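Local coordinates for protein lysozyme (PDB 4PJ2) that hydrolyses the beta-1,4-linked glycan backbone of peptidoglycan, also cleaves chitin, and is bound here by the bacterial inhibitor PliI, at the interface of chains B and A. Coordinates in Å, arbitrary orientation; residue numbers count along the deposited sequence, not the author numbering. Chains: chain A, Lysozyme; chain B, Putative exported protein.

The interface of chains B and A. Residues chain B 26-28; chain A 43, 46-47, 75-76.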
ATOM      1  N   PRO B  26      11.415   2.366   1.092  1.00 13.44           N
ATOM      2  CA  PRO B  26      10.925   1.120   0.506  1.00 14.17           C
ATOM      3  C   PRO B  26       9.648   1.301  -0.296  1.00 14.06           C
ATOM      4  O   PRO B  26       8.965   2.322  -0.217  1.00 14.52           O
ATOM      5  CB  PRO B  26      10.632   0.248   1.724  1.00 15.96           C
ATOM      6  CG  PRO B  26      10.527   1.150   2.867  1.00 16.19           C
ATOM      7  CD  PRO B  26      11.302   2.376   2.560  1.00 14.82           C
ATOM      8  N   ALA B  27       9.331   0.280  -1.071  1.00 14.08           N
ATOM      9  CA  ALA B  27       8.111   0.304  -1.844  1.00 14.54           C
ATOM     10  C   ALA B  27       6.853   0.253  -0.980  1.00 14.80           C
ATOM     11  O   ALA B  27       5.856   0.869  -1.315  1.00 15.87           O
ATOM     12  CB  ALA B  27       8.111  -0.826  -2.850  1.00 15.94           C
ATOM     13  N   SER B  28       6.906  -0.487   0.124  1.00 13.25           N
ATOM     14  CA  SER B  28       5.697  -0.822   0.876  1.00 13.90           C
ATOM     15  C   SER B  28       5.271   0.224   1.864  1.00 12.91           C
ATOM     16  O   SER B  28       4.147   0.163   2.366  1.00 14.79           O
ATOM     17  CB  SER B  28       5.879  -2.108   1.688  1.00 15.74           C
ATOM     18  OG  SER B  28       6.191  -3.232   0.905  1.00 16.81           O
TER
ATOM     19  N   ALA A  43       5.568  -4.604  -5.242  1.00 17.76           N
ATOM     20  CA  ALA A  43       6.149  -3.821  -4.156  1.00 18.08           C
ATOM     21  C   ALA A  43       6.689  -4.723  -3.056  1.00 17.28           C
ATOM     22  O   ALA A  43       7.715  -4.432  -2.427  1.00 17.71           O
ATOM     23  CB  ALA A  43       5.128  -2.865  -3.585  1.00 18.55           C
ATOM     24  N   ILE A  46       9.922  -6.416  -4.272  1.00 19.03           N
ATOM     25  CA  ILE A  46      11.024  -5.464  -4.234  1.00 18.72           C
ATOM     26  C   ILE A  46      11.572  -5.364  -2.805  1.00 18.61           C
ATOM     27  O   ILE A  46      12.778  -5.460  -2.581  1.00 20.90           O
ATOM     28  CB  ILE A  46      10.584  -4.066  -4.752  1.00 20.40           C
ATOM     29  CG1 ILE A  46      10.356  -4.127  -6.268  1.00 22.24           C
ATOM     30  CG2 ILE A  46      11.605  -2.986  -4.385  1.00 21.36           C
ATOM     31  CD1 ILE A  46       9.665  -2.901  -6.854  1.00 24.11           C
ATOM     32  N   ASP A  47      10.685  -5.231  -1.829  1.00 17.25           N
ATOM     33  CA  ASP A  47      11.116  -5.029  -0.452  1.00 16.67           C
ATOM     34  C   ASP A  47      11.645  -6.311   0.200  1.00 16.40           C
ATOM     35  O   ASP A  47      12.407  -6.226   1.163  1.00 16.98           O
ATOM     36  CB  ASP A  47       9.971  -4.490   0.390  1.00 16.44           C
ATOM     37  CG  ASP A  47       9.687  -3.028   0.138  1.00 15.84           C
ATOM     38  OD1 ASP A  47      10.395  -2.357  -0.651  1.00 16.51           O
ATOM     39  OD2 ASP A  47       8.736  -2.533   0.777  1.00 15.18           O
ATOM     40  N   ARG A  75      12.534  -8.241   7.538  1.00 15.03           N
ATOM     41  CA  ARG A  75      12.692  -6.808   7.362  1.00 14.98           C
ATOM     42  C   ARG A  75      11.741  -5.998   8.240  1.00 13.88           C
ATOM     43  O   ARG A  75      12.168  -5.009   8.862  1.00 14.14           O
ATOM     44  CB  ARG A  75      12.489  -6.435   5.895  1.00 15.06           C
ATOM     45  CG  ARG A  75      12.565  -4.942   5.630  1.00 14.60           C
ATOM     46  CD  ARG A  75      12.621  -4.651   4.152  1.00 15.53           C
ATOM     47  NE  ARG A  75      12.877  -3.233   3.938  1.00 15.14           N
ATOM     48  CZ  ARG A  75      13.339  -2.722   2.806  1.00 15.95           C
ATOM     49  NH1 ARG A  75      13.543  -3.517   1.762  1.00 17.28           N
ATOM     50  NH2 ARG A  75      13.596  -1.420   2.715  1.00 15.66           N
ATOM     51  N   TYR A  76      10.468  -6.404   8.306  1.00 14.01           N
ATOM     52  CA  TYR A  76       9.434  -5.528   8.848  1.00 13.90           C
ATOM     53  C   TYR A  76       8.819  -5.918  10.189  1.00 13.77           C
ATOM     54  O   TYR A  76       8.392  -5.049  10.941  1.00 14.90           O
ATOM     55  CB  TYR A  76       8.312  -5.361   7.835  1.00 13.76           C
ATOM     56  CG  TYR A  76       8.654  -4.523   6.640  1.00 13.94           C
ATOM     57  CD1 TYR A  76       9.074  -3.213   6.792  1.00 13.98           C
ATOM     58  CD2 TYR A  76       8.518  -5.032   5.354  1.00 14.14           C
ATOM     59  CE1 TYR A  76       9.327  -2.426   5.694  1.00 13.90           C
ATOM     60  CE2 TYR A  76       8.781  -4.238   4.250  1.00 14.11           C
ATOM     61  CZ  TYR A  76       9.190  -2.938   4.437  1.00 14.52           C
ATOM     62  OH  TYR A  76       9.444  -2.069   3.394  1.00 15.54           O
TER
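The loop between strands 16-21 and 30-37 of chain B, the periplasmic inhibitor PliI, meets helix 42-47 of chain A, an invertebrate-type lysozyme of glycosyl hydrolase family 22, with the end of helix 62-76 alongside. A:Asp47, the last residue of its helix, receives the loop with both carboxylate oxygens. A:Asp47 OD1 accepts the backbone N-H of B:Ala27 on its syn lone pair (2.9 Å from B:Ala27 N), while A:Asp47 OD2 takes the next N-H, from B:Ser28 N at 2.8 Å, also on the syn side but tilted from the carboxylate plane. Two successive amides thus share one carboxylate, a task suited to aspartate's short side chain and paired oxygens. The hydroxyl of B:Ser28 adds a third bond across the interface, its OG lying 2.6 Å from A:Asp47 OD2 and approaching from above the carboxylate plane. Its chi1 of -59° places OG beside the serine's own backbone N, which lets hydroxyl and amide reach the same oxygen.

Within the enzyme, A:Tyr76 OH donates to A:Asp47 OD2 as well (2.8 Å), steeply out of the carboxylate plane, although OD2 lies at the edge of the tyrosine ring and in the ring plane. Three donors therefore grip OD2, which probably favours a charged carboxylate. A:Arg75 braces the helix end: its NH1 bonds to the backbone O of A:Asp47 at 3.0 Å. Its CG, anti to the backbone N (chi1 177°), lies over the centre of the A:Tyr76 ring, and the extended chain beyond carries the guanidinium to the helix end. A:Arg75 NH2 also touches B:Pro26 CB, at 3.5 Å. The compact proline ring packs beside the guanidinium and the phenol hydroxyl, and its restricted backbone probably helps present the following N-H groups. B:Ala27 CB meets A:Ala43 CB at 3.7 Å; two small side chains allow the loop to come close to the helix. A:Ala43, A:Ile46 and A:Asp47 belong to the substrate-binding region, so the inhibitor covers part of the surface used by the glycan.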